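Local structure of putative SnoaL-like polyketide cyclase (Shewanella putrefaciens, 3GZB) at residues A[34-39]-A[75-80]; A[100-105]-A[118-123]; A[49-54]-A[138-143]; A[94-99]-A[124-129]. The protein is a putative polyketide cyclase of the SnoaL-like family, within the NTF2 clan, whose substrate and reaction are not established. One frame throughout, in Å; residues are numbered along the deposited sequence. Where two conformers were deposited one is given.

Contact 1: residues A[34-39]-A[75-80]; sequences TEHDYK and QGVLEY. With EDO (1,2-ethanediol), chain M.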
# COMPACT_ATOMS: atom_id res chain seq x y z
N THR A 34 -14.86 -9.02 4.35
CA THR A 34 -15.01 -8.54 5.71
C THR A 34 -16.28 -9.02 6.39
O THR A 34 -16.34 -9.00 7.62
CB THR A 34 -14.84 -7.01 5.82
OG1 THR A 34 -15.94 -6.39 5.12
CG2 THR A 34 -13.46 -6.50 5.28
N GLU A 35 -17.28 -9.45 5.62
CA GLU A 35 -18.51 -10.10 6.08
C GLU A 35 -18.39 -11.63 6.18
O GLU A 35 -19.35 -12.31 6.55
CB GLU A 35 -19.65 -9.78 5.07
CG GLU A 35 -20.02 -8.29 4.97
CD GLU A 35 -20.86 -8.00 3.72
OE1 GLU A 35 -21.26 -8.97 3.00
OE2 GLU A 35 -21.07 -6.80 3.46
N HIS A 36 -17.22 -12.19 5.82
CA HIS A 36 -17.03 -13.65 5.80
C HIS A 36 -18.04 -14.31 4.86
O HIS A 36 -18.51 -15.45 5.13
CB HIS A 36 -17.09 -14.23 7.24
CG HIS A 36 -16.18 -13.56 8.20
ND1 HIS A 36 -16.63 -12.65 9.14
CD2 HIS A 36 -14.84 -13.64 8.38
CE1 HIS A 36 -15.62 -12.25 9.88
NE2 HIS A 36 -14.50 -12.81 9.41
N ASP A 37 -18.35 -13.65 3.74
CA ASP A 37 -19.26 -14.20 2.73
C ASP A 37 -18.45 -15.03 1.75
O ASP A 37 -18.13 -14.58 0.64
CB ASP A 37 -20.06 -13.10 2.07
CG ASP A 37 -21.01 -13.60 0.97
OD1 ASP A 37 -21.14 -14.83 0.77
OD2 ASP A 37 -21.57 -12.70 0.31
N TYR A 38 -18.09 -16.25 2.17
CA TYR A 38 -17.21 -17.10 1.37
C TYR A 38 -17.86 -17.60 0.10
O TYR A 38 -17.15 -17.82 -0.88
CB TYR A 38 -16.68 -18.29 2.18
CG TYR A 38 -15.99 -17.86 3.43
CD1 TYR A 38 -14.88 -17.13 3.38
CD2 TYR A 38 -16.53 -18.16 4.67
CE1 TYR A 38 -14.22 -16.71 4.56
CE2 TYR A 38 -15.92 -17.77 5.81
CZ TYR A 38 -14.78 -17.05 5.78
OH TYR A 38 -14.18 -16.64 6.96
N LYS A 39 -19.18 -17.74 0.07
CA LYS A 39 -19.88 -18.11 -1.17
C LYS A 39 -19.62 -17.09 -2.27
O LYS A 39 -19.27 -17.44 -3.42
CB LYS A 39 -21.40 -18.30 -0.90
CG LYS A 39 -22.11 -18.81 -2.13
CD LYS A 39 -23.63 -18.90 -1.96
CE LYS A 39 -24.30 -19.23 -3.31
NZ LYS A 39 -25.58 -18.46 -3.51
N GLN A 75 -12.48 -18.29 12.41
CA GLN A 75 -13.39 -18.99 13.31
C GLN A 75 -13.71 -18.12 14.49
O GLN A 75 -12.80 -17.71 15.21
CB GLN A 75 -12.80 -20.34 13.76
CG GLN A 75 -13.72 -21.04 14.75
CD GLN A 75 -13.33 -22.39 15.28
OE1 GLN A 75 -14.03 -22.90 16.17
NE2 GLN A 75 -12.22 -22.95 14.83
N GLY A 76 -14.99 -17.84 14.65
CA GLY A 76 -15.47 -17.05 15.80
C GLY A 76 -15.38 -15.53 15.65
O GLY A 76 -15.82 -14.80 16.53
N VAL A 77 -14.79 -15.07 14.56
CA VAL A 77 -14.61 -13.64 14.34
C VAL A 77 -15.89 -13.08 13.76
O VAL A 77 -16.43 -13.59 12.77
CB VAL A 77 -13.39 -13.39 13.42
CG1 VAL A 77 -13.19 -11.86 13.19
CG2 VAL A 77 -12.12 -14.02 14.08
N LEU A 78 -16.36 -11.97 14.34
CA LEU A 78 -17.54 -11.28 13.85
C LEU A 78 -17.21 -10.44 12.63
O LEU A 78 -16.01 -10.21 12.35
CB LEU A 78 -18.13 -10.41 14.98
CG LEU A 78 -18.60 -11.16 16.23
CD1 LEU A 78 -19.07 -10.11 17.31
CD2 LEU A 78 -19.67 -12.18 15.89
N GLU A 79 -18.20 -9.93 11.92
CA GLU A 79 -17.90 -9.04 10.80
C GLU A 79 -16.94 -7.95 11.28
O GLU A 79 -17.10 -7.41 12.39
CB GLU A 79 -19.16 -8.37 10.23
CG GLU A 79 -18.90 -7.33 9.18
CD GLU A 79 -20.13 -6.80 8.46
OE1 GLU A 79 -21.25 -7.26 8.78
OE2 GLU A 79 -19.94 -5.92 7.57
N TYR A 80 -15.95 -7.63 10.45
CA TYR A 80 -15.00 -6.57 10.72
C TYR A 80 -15.09 -5.52 9.63
O TYR A 80 -15.75 -5.72 8.63
CB TYR A 80 -13.59 -7.11 10.90
CG TYR A 80 -12.97 -7.82 9.73
CD1 TYR A 80 -13.35 -9.11 9.37
CD2 TYR A 80 -11.93 -7.22 9.03
CE1 TYR A 80 -12.75 -9.78 8.30
CE2 TYR A 80 -11.30 -7.89 7.97
CZ TYR A 80 -11.70 -9.19 7.64
OH TYR A 80 -11.10 -9.90 6.63
C1 EDO M . -16.10 -4.01 13.84
O1 EDO M . -15.92 -5.43 14.11
C2 EDO M . -17.56 -3.66 13.74
O2 EDO M . -17.96 -3.75 15.12
O HOH W 1 -21.40 -5.04 5.55
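Thr34 and Tyr80 are joined by one backbone hydrogen bond: Tyr80 N donates to Thr34 O over 3.2 Å, with 161° at the hydrogen. The same oxygen takes a CA-H...O contact from Glu79 CA at 3.5 Å, and one carbonyl thereby engages two successive residues of 75-80.

Apolar and aromatic contacts accompany that bond. Thr34 CA stands over a face of the Tyr80 ring, displaced toward its rim and 4.0 Å from the ring centroid, a CH-pi contact; Thr34 CG2 reaches Tyr80 CE2 at 3.7 Å. Tyr80 CG lies between its backbone N and carbonyl carbon (chi1 62°), and the phenol crosses the Thr34 side chain at about a right angle. The His36 ring meets the edge of this phenol, NE2 3.7 Å from Tyr80 CE1, with the planes inclined at 52°. His36 CE1 lies 3.2 Å from Leu78 O, near the imidazole plane.

In the fold, 34-39 is the bend between two helices. His36, with positive phi, closes helix 21-34 in a Schellman motif, and Asp37 N-caps helix 38-42. The bend packs on the loop leading from helix 63-73 to strand 81-84, and His36 NE2 is hydrogen-bonded to His74.

Two acidic side chains also meet here. In the conformer given for Glu35, it runs side by side with Glu79, their OE2 atoms 4.4 Å apart; a water donates to both, 2.6 Å from Glu79 OE2, and probably eases the repulsion. Separately, Glu79 O accepts a bond from an ethanediol hydroxyl, probably a crystallisation additive.

Contact 2: residues A[100-105]-A[118-123]; sequences YHFKGP and VAIPAV. With EDO (1,2-ethanediol), chain M.
The His101 imidazole turns its edge to Val118, CD2 lying 3.2 Å from Val118 O near the ring plane, while C1 of an ethanediol sits over one face. His101 CG is anti to the backbone N and beside the carbonyl carbon (chi1 -178°), on the side of Phe102 N, which donates to that same Val118 O; His101 NE2 is hydrogen-bonded to Asp117. The Tyr100 ring meets Ala122 CB at its edge, CE2 to CB 3.5 Å, and stacks with Phe82. Phe102 is met obliquely by Ile120, with Phe102 CE1 4.1 Å from Ile120 CD1; the same ring stacks with Tyr80 and is edge-to-face with Phe109.

The strands carrying these groups run antiparallel, their directions 160° apart. Tyr100-Ile120 and Phe102-Val118 are hydrogen-bonded pairs, and His101-Ala119 between them is non-hydrogen-bonded. Each of the former has two bonds, the shortest from Ile120 N to Tyr100 O at 2.8 Å. Past the last pair, Lys103 N donates to the ethanediol O1 over 3.0 Å.

Tyr100, Phe102, Val118 and Ile120 share one face of the sheet. Pentanediol molecules, probably from the crystallisation liquor, lie close to the two aromatic rings, consistent with the pocket that the curved sheet and helices of NTF2-like proteins form.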
# COMPACT_ATOMS: atom_id res chain seq x y z
N TYR A 100 -8.11 -1.77 9.61
CA TYR A 100 -9.04 -2.83 9.83
C TYR A 100 -9.49 -2.83 11.29
O TYR A 100 -8.64 -2.93 12.20
CB TYR A 100 -8.47 -4.20 9.49
CG TYR A 100 -8.25 -4.47 8.01
CD1 TYR A 100 -9.32 -4.85 7.19
CD2 TYR A 100 -7.02 -4.30 7.41
CE1 TYR A 100 -9.12 -5.13 5.86
CE2 TYR A 100 -6.85 -4.55 6.03
CZ TYR A 100 -7.90 -4.98 5.28
OH TYR A 100 -7.70 -5.29 3.94
N HIS A 101 -10.78 -2.69 11.50
CA HIS A 101 -11.38 -2.62 12.84
C HIS A 101 -12.09 -3.92 13.15
O HIS A 101 -13.08 -4.27 12.48
CB HIS A 101 -12.35 -1.43 12.89
CG HIS A 101 -12.99 -1.24 14.22
ND1 HIS A 101 -14.19 -0.58 14.37
CD2 HIS A 101 -12.56 -1.55 15.47
CE1 HIS A 101 -14.49 -0.53 15.66
NE2 HIS A 101 -13.52 -1.11 16.36
N PHE A 102 -11.59 -4.59 14.20
CA PHE A 102 -12.18 -5.81 14.72
C PHE A 102 -12.71 -5.54 16.13
O PHE A 102 -11.99 -5.00 16.99
CB PHE A 102 -11.16 -6.94 14.83
CG PHE A 102 -10.63 -7.46 13.53
CD1 PHE A 102 -9.58 -6.84 12.89
CD2 PHE A 102 -11.15 -8.63 12.98
CE1 PHE A 102 -9.04 -7.37 11.73
CE2 PHE A 102 -10.63 -9.14 11.78
CZ PHE A 102 -9.58 -8.52 11.19
N LYS A 103 -13.94 -5.95 16.37
CA LYS A 103 -14.56 -5.95 17.71
C LYS A 103 -15.31 -7.25 17.93
O LYS A 103 -16.10 -7.68 17.07
CB LYS A 103 -15.46 -4.76 17.89
CG LYS A 103 -16.11 -4.68 19.30
CD LYS A 103 -16.76 -3.32 19.49
CE LYS A 103 -17.13 -3.04 20.95
NZ LYS A 103 -18.61 -3.08 21.17
N GLY A 104 -15.00 -7.92 19.02
CA GLY A 104 -15.69 -9.18 19.35
C GLY A 104 -14.87 -10.12 20.15
O GLY A 104 -13.85 -9.75 20.72
N PRO A 105 -15.30 -11.39 20.23
CA PRO A 105 -14.58 -12.39 20.96
C PRO A 105 -13.11 -12.42 20.58
O PRO A 105 -12.77 -12.32 19.41
CB PRO A 105 -15.28 -13.70 20.51
CG PRO A 105 -16.70 -13.27 20.32
CD PRO A 105 -16.58 -11.91 19.68
N VAL A 118 -9.75 -3.66 18.30
CA VAL A 118 -8.49 -3.19 17.74
C VAL A 118 -8.73 -2.53 16.39
O VAL A 118 -9.67 -2.90 15.67
CB VAL A 118 -7.45 -4.35 17.54
CG1 VAL A 118 -7.06 -4.93 18.93
CG2 VAL A 118 -7.95 -5.51 16.64
N ALA A 119 -7.85 -1.58 16.06
CA ALA A 119 -7.89 -0.87 14.78
C ALA A 119 -6.49 -0.93 14.20
O ALA A 119 -5.54 -0.35 14.76
CB ALA A 119 -8.35 0.61 15.01
N ILE A 120 -6.33 -1.68 13.12
CA ILE A 120 -5.01 -2.08 12.64
C ILE A 120 -4.68 -1.37 11.32
O ILE A 120 -5.34 -1.57 10.32
CB ILE A 120 -4.95 -3.60 12.40
CG1 ILE A 120 -5.48 -4.40 13.59
CG2 ILE A 120 -3.51 -4.00 12.00
CD1 ILE A 120 -5.60 -5.94 13.40
N PRO A 121 -3.67 -0.49 11.32
CA PRO A 121 -3.29 0.16 10.03
C PRO A 121 -2.88 -0.88 8.99
O PRO A 121 -2.27 -1.90 9.33
CB PRO A 121 -2.13 1.08 10.42
CG PRO A 121 -2.30 1.29 11.92
CD PRO A 121 -2.87 -0.01 12.45
N ALA A 122 -3.19 -0.58 7.71
CA ALA A 122 -2.91 -1.49 6.60
C ALA A 122 -2.98 -0.84 5.26
O ALA A 122 -3.63 0.18 5.08
CB ALA A 122 -3.93 -2.65 6.62
N VAL A 123 -2.26 -1.44 4.32
CA VAL A 123 -2.39 -1.22 2.91
C VAL A 123 -2.75 -2.55 2.30
O VAL A 123 -2.08 -3.57 2.53
CB VAL A 123 -1.09 -0.70 2.32
CG1 VAL A 123 -1.20 -0.47 0.79
CG2 VAL A 123 -0.67 0.60 3.05
C1 EDO M . -16.10 -4.01 13.84
O1 EDO M . -15.92 -5.43 14.11
C2 EDO M . -17.56 -3.66 13.74
O2 EDO M . -17.96 -3.75 15.12

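Contact 3: residues A[49-54]-A[138-143]; sequences SIFFDK and HVDLID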
# COMPACT_ATOMS: atom_id res chain seq x y z
N SER A 49 -5.23 -17.74 -8.41
CA SER A 49 -5.29 -16.53 -7.57
C SER A 49 -4.30 -16.63 -6.41
O SER A 49 -4.12 -17.71 -5.87
CB SER A 49 -6.72 -16.31 -7.01
OG SER A 49 -7.68 -16.10 -8.03
N ILE A 50 -3.74 -15.50 -6.03
CA ILE A 50 -2.77 -15.41 -4.96
C ILE A 50 -3.31 -14.50 -3.86
O ILE A 50 -3.84 -13.41 -4.14
CB ILE A 50 -1.49 -14.82 -5.48
CG1 ILE A 50 -0.82 -15.78 -6.46
CG2 ILE A 50 -0.50 -14.52 -4.32
CD1 ILE A 50 0.25 -15.11 -7.27
N PHE A 51 -3.20 -14.95 -2.60
CA PHE A 51 -3.41 -14.12 -1.42
C PHE A 51 -2.04 -14.04 -0.72
O PHE A 51 -1.53 -15.09 -0.27
CB PHE A 51 -4.48 -14.74 -0.50
CG PHE A 51 -4.99 -13.81 0.57
CD1 PHE A 51 -4.18 -13.45 1.64
CD2 PHE A 51 -6.27 -13.27 0.51
CE1 PHE A 51 -4.64 -12.57 2.61
CE2 PHE A 51 -6.71 -12.40 1.50
CZ PHE A 51 -5.88 -12.06 2.52
N PHE A 52 -1.42 -12.88 -0.66
CA PHE A 52 -0.06 -12.73 -0.10
C PHE A 52 -0.10 -11.71 1.02
O PHE A 52 -0.19 -10.50 0.77
CB PHE A 52 0.90 -12.32 -1.22
CG PHE A 52 2.37 -12.40 -0.88
CD1 PHE A 52 2.85 -12.85 0.30
CD2 PHE A 52 3.30 -12.05 -1.86
CE1 PHE A 52 4.21 -12.93 0.56
CE2 PHE A 52 4.65 -12.15 -1.62
CZ PHE A 52 5.10 -12.61 -0.41
N ASP A 53 -0.00 -12.16 2.27
CA ASP A 53 0.29 -11.25 3.37
C ASP A 53 1.81 -11.11 3.41
O ASP A 53 2.54 -11.99 3.90
CB ASP A 53 -0.32 -11.72 4.66
CG ASP A 53 -0.06 -10.72 5.83
OD1 ASP A 53 0.98 -10.04 5.83
OD2 ASP A 53 -0.91 -10.72 6.73
N LYS A 54 2.28 -10.02 2.81
CA LYS A 54 3.73 -9.83 2.67
C LYS A 54 4.36 -9.54 4.00
O LYS A 54 5.51 -9.93 4.24
CB LYS A 54 4.10 -8.76 1.66
CG LYS A 54 3.95 -9.20 0.28
CD LYS A 54 4.44 -8.14 -0.65
CE LYS A 54 5.96 -8.02 -0.69
NZ LYS A 54 6.41 -6.87 -1.54
N HIS A 138 -4.12 -10.58 -4.28
CA HIS A 138 -4.46 -9.78 -3.11
C HIS A 138 -3.20 -9.69 -2.27
O HIS A 138 -2.66 -10.73 -1.85
CB HIS A 138 -5.60 -10.47 -2.37
CG HIS A 138 -6.02 -9.82 -1.09
ND1 HIS A 138 -7.29 -9.97 -0.59
CD2 HIS A 138 -5.36 -9.04 -0.19
CE1 HIS A 138 -7.39 -9.32 0.56
NE2 HIS A 138 -6.23 -8.73 0.83
N VAL A 139 -2.67 -8.47 -2.09
CA VAL A 139 -1.48 -8.27 -1.24
C VAL A 139 -1.86 -7.45 -0.02
O VAL A 139 -2.42 -6.33 -0.19
CB VAL A 139 -0.36 -7.56 -1.97
CG1 VAL A 139 0.85 -7.37 -1.03
CG2 VAL A 139 0.07 -8.34 -3.23
N ASP A 140 -1.57 -7.97 1.18
CA ASP A 140 -1.76 -7.26 2.41
C ASP A 140 -0.44 -6.84 3.04
O ASP A 140 0.51 -7.62 3.08
CB ASP A 140 -2.51 -8.08 3.45
CG ASP A 140 -4.02 -8.01 3.32
OD1 ASP A 140 -4.59 -7.21 2.52
OD2 ASP A 140 -4.67 -8.82 4.08
N LEU A 141 -0.41 -5.60 3.51
CA LEU A 141 0.69 -5.07 4.32
C LEU A 141 0.09 -4.59 5.62
O LEU A 141 -0.46 -3.48 5.68
CB LEU A 141 1.41 -3.92 3.58
CG LEU A 141 2.13 -4.24 2.28
CD1 LEU A 141 2.55 -2.95 1.56
CD2 LEU A 141 3.31 -5.16 2.52
N ILE A 142 0.13 -5.43 6.64
CA ILE A 142 -0.60 -5.21 7.91
C ILE A 142 0.36 -4.74 8.97
O ILE A 142 1.46 -5.30 9.11
CB ILE A 142 -1.23 -6.50 8.38
CG1 ILE A 142 -2.14 -7.12 7.31
CG2 ILE A 142 -2.02 -6.35 9.69
CD1 ILE A 142 -3.27 -6.28 6.82
N ASP A 143 -0.04 -3.72 9.75
CA ASP A 143 0.78 -3.21 10.86
C ASP A 143 0.52 -4.02 12.14
O ASP A 143 -0.21 -3.61 13.05
CB ASP A 143 0.51 -1.70 11.08
CG ASP A 143 1.34 -1.07 12.16
OD1 ASP A 143 2.18 -1.73 12.78
OD2 ASP A 143 1.08 0.13 12.38
O HOH W 2 -3.52 -10.39 6.10
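His138 and Phe51 lie side by side on neighbouring parallel strands, their side chains pointing the same way. The His138 side chain can be followed outward. CB lies 3.9 Å from Ile50 O. CG, anti to the backbone N (chi1 176°), is 3.7 Å from Phe51 CE2. ND1 comes within 3.3 Å of Phe51 CE2, which stands over one imidazole face toward its rim; CE1 is equally near that carbon and CD2 farther, all for one of two modelled Phe51 conformers. ND1 is also hydrogen-bonded to Tyr29 OH. At the tip, NE2 donates to Asp140 OD1 over 2.8 Å, with 142° at the hydrogen. The acceptor lies in the imidazole plane, whereas the donor stands 52° out of the carboxylate plane.

Four backbone bonds join the strands, His138 donating to Ile50, Phe52 to His138, Asp140 to Phe52 and Lys54 to Asp140. Strands 50-53 and 134-142 thus form the parallel pair in the otherwise antiparallel sheet of this NTF2-like fold. In the conformer given for Lys54, its CD touches Val139 CG1 at 3.7 Å and its CB touches Leu141 CD2. On the face of His138, a water donates to Asp53 OD2 at 2.7 Å and to Asp140 OD2 at 2.8 Å.

Asp140 OD1 is further bonded to Thr124 OG1, and Asp53 OD2 to Tyr144 OH. This chemistry implies a buried polar network: partners at both imidazole nitrogens fix the ring's rotation, and one water links the His-carboxylate pair to a second acid. A pentanediol near Asp53 is consistent with a pocket alongside, although no catalytic role is established.

Contact 4: residues A[94-99]-A[124-129]; sequences VVMIGN and TSLKLD
Val94 and Met96 pair with Leu126 and Thr124 as antiparallel hydrogen-bonded pairs, around the non-hydrogen-bonded pair Val95-Ser125, with the strand directions 166° apart. Four backbone bonds result; Val94 N to Leu126 O, 2.8 Å long, is nearly straight at 174°. Beside them Ser125 CA makes a CA-H...O contact with Val94 O at 3.1 Å.

The side-chain contacts concentrate on the face of Val94, Met96, Thr124 and Leu126. Met96, a selenomethionine, carries its methyl across the strand boundary: the chain is bent at chi3 (-74°), which sets CE 3.8 Å from Leu126 CG and likewise 3.8 Å from Thr124 CG2. That CG2, anti to the backbone N, is the branch of Thr124 that meets Met96, while OG1 joins the Asp140 network and is hydrogen-bonded to Tyr100 OH. Val94 CG2 touches Leu128 CD1 at 3.9 Å.

Helix 21-34 packs on this face through Ala26, Tyr29 and Met30. From the reverse face, Val95 reaches Leu141 of the second subunit, and Ile97 meets Val123 of that subunit. One sheet face under a helix and the other against a partner subunit is an architecture familiar from dimeric NTF2-like alpha-beta proteins.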
# COMPACT_ATOMS: atom_id res chain seq x y z
N VAL A 94 -5.79 -1.88 -7.80
CA VAL A 94 -6.49 -1.03 -6.86
C VAL A 94 -5.73 -1.02 -5.51
O VAL A 94 -5.35 -2.10 -5.01
CB VAL A 94 -7.94 -1.53 -6.62
CG1 VAL A 94 -8.63 -0.67 -5.51
CG2 VAL A 94 -8.74 -1.52 -7.93
N VAL A 95 -5.48 0.18 -4.96
CA VAL A 95 -4.70 0.35 -3.75
C VAL A 95 -5.56 1.00 -2.73
O VAL A 95 -6.22 2.01 -3.01
CB VAL A 95 -3.46 1.24 -3.99
CG1 VAL A 95 -2.62 1.41 -2.70
CG2 VAL A 95 -2.57 0.68 -5.09
N MSE A 96 -5.62 0.42 -1.52
CA MSE A 96 -6.47 0.90 -0.41
C MSE A 96 -5.65 1.06 0.83
O MSE A 96 -4.95 0.14 1.23
CB MSE A 96 -7.63 -0.06 -0.16
CG MSE A 96 -8.57 -0.15 -1.38
SE MSE A 96 -9.74 -1.70 -1.32
CE MSE A 96 -8.44 -2.97 -1.75
N ILE A 97 -5.68 2.25 1.43
CA ILE A 97 -4.95 2.60 2.63
C ILE A 97 -5.99 2.83 3.71
O ILE A 97 -6.92 3.63 3.50
CB ILE A 97 -4.15 3.89 2.44
CG1 ILE A 97 -3.17 3.79 1.30
CG2 ILE A 97 -3.45 4.26 3.76
CD1 ILE A 97 -2.50 5.14 0.86
N GLY A 98 -5.87 2.17 4.87
CA GLY A 98 -6.87 2.31 5.89
C GLY A 98 -6.55 1.54 7.15
O GLY A 98 -5.39 1.30 7.44
N ASN A 99 -7.58 1.26 7.96
CA ASN A 99 -7.46 0.54 9.21
C ASN A 99 -8.51 -0.56 9.21
O ASN A 99 -9.69 -0.31 8.86
CB ASN A 99 -7.69 1.43 10.46
CG ASN A 99 -6.61 2.43 10.68
OD1 ASN A 99 -5.60 2.13 11.29
ND2 ASN A 99 -6.82 3.66 10.20
N THR A 124 -3.80 -2.55 1.50
CA THR A 124 -4.25 -3.74 0.74
C THR A 124 -4.31 -3.36 -0.74
O THR A 124 -4.89 -2.31 -1.08
CB THR A 124 -5.64 -4.19 1.22
OG1 THR A 124 -5.49 -4.64 2.57
CG2 THR A 124 -6.24 -5.30 0.33
N SER A 125 -3.72 -4.16 -1.62
CA SER A 125 -3.86 -3.95 -3.04
C SER A 125 -4.48 -5.17 -3.66
O SER A 125 -4.26 -6.32 -3.24
CB SER A 125 -2.53 -3.61 -3.71
OG SER A 125 -1.60 -4.70 -3.63
N LEU A 126 -5.27 -4.94 -4.70
CA LEU A 126 -5.90 -5.99 -5.50
C LEU A 126 -5.53 -5.80 -6.95
O LEU A 126 -5.73 -4.70 -7.50
CB LEU A 126 -7.43 -5.97 -5.36
CG LEU A 126 -8.01 -6.01 -3.95
CD1 LEU A 126 -9.54 -5.89 -4.00
CD2 LEU A 126 -7.58 -7.27 -3.24
N LYS A 127 -5.05 -6.85 -7.58
CA LYS A 127 -4.90 -6.87 -9.03
C LYS A 127 -6.10 -7.67 -9.55
O LYS A 127 -6.30 -8.83 -9.14
CB LYS A 127 -3.58 -7.52 -9.43
CG LYS A 127 -3.23 -7.42 -10.90
CD LYS A 127 -3.08 -5.98 -11.39
CE LYS A 127 -2.59 -5.95 -12.85
NZ LYS A 127 -2.85 -4.66 -13.54
N LEU A 128 -6.89 -7.05 -10.42
CA LEU A 128 -8.14 -7.57 -10.89
C LEU A 128 -8.05 -8.00 -12.35
O LEU A 128 -7.34 -7.38 -13.15
CB LEU A 128 -9.23 -6.50 -10.78
CG LEU A 128 -9.40 -5.96 -9.34
CD1 LEU A 128 -10.36 -4.78 -9.37
CD2 LEU A 128 -9.86 -6.98 -8.42
N ASP A 129 -8.79 -9.06 -12.66
CA ASP A 129 -9.08 -9.49 -14.05
C ASP A 129 -10.53 -9.08 -14.28
O ASP A 129 -11.48 -9.75 -13.81
CB ASP A 129 -8.83 -11.00 -14.15
CG ASP A 129 -9.32 -11.62 -15.46
OD1 ASP A 129 -9.89 -10.90 -16.30
OD2 ASP A 129 -9.14 -12.86 -15.59

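Overall arrangement
Contacts 2 and 4 lie on one strand pair, 93-103 with 115-129, their centres about 17 Å apart on opposite sides of the chain's centre. Strand 134-142 continues the same sheet and pairs with strand 50-53 in contact 3, whose centre is about 10 Å from that of contact 4. Contact 1 joins the bend after helix 21-34 to the loop before strand 81-84; its centre is about 13 Å from that of contact 2, which it touches. Along the chain, contact 2 is nested inside contact 4 and contact 4 inside contact 3; the segments of contacts 1 and 3 alternate, and contact 1 closes before contacts 2 and 4 open. Contacts 2, 3 and 4 also take part in dimer packing.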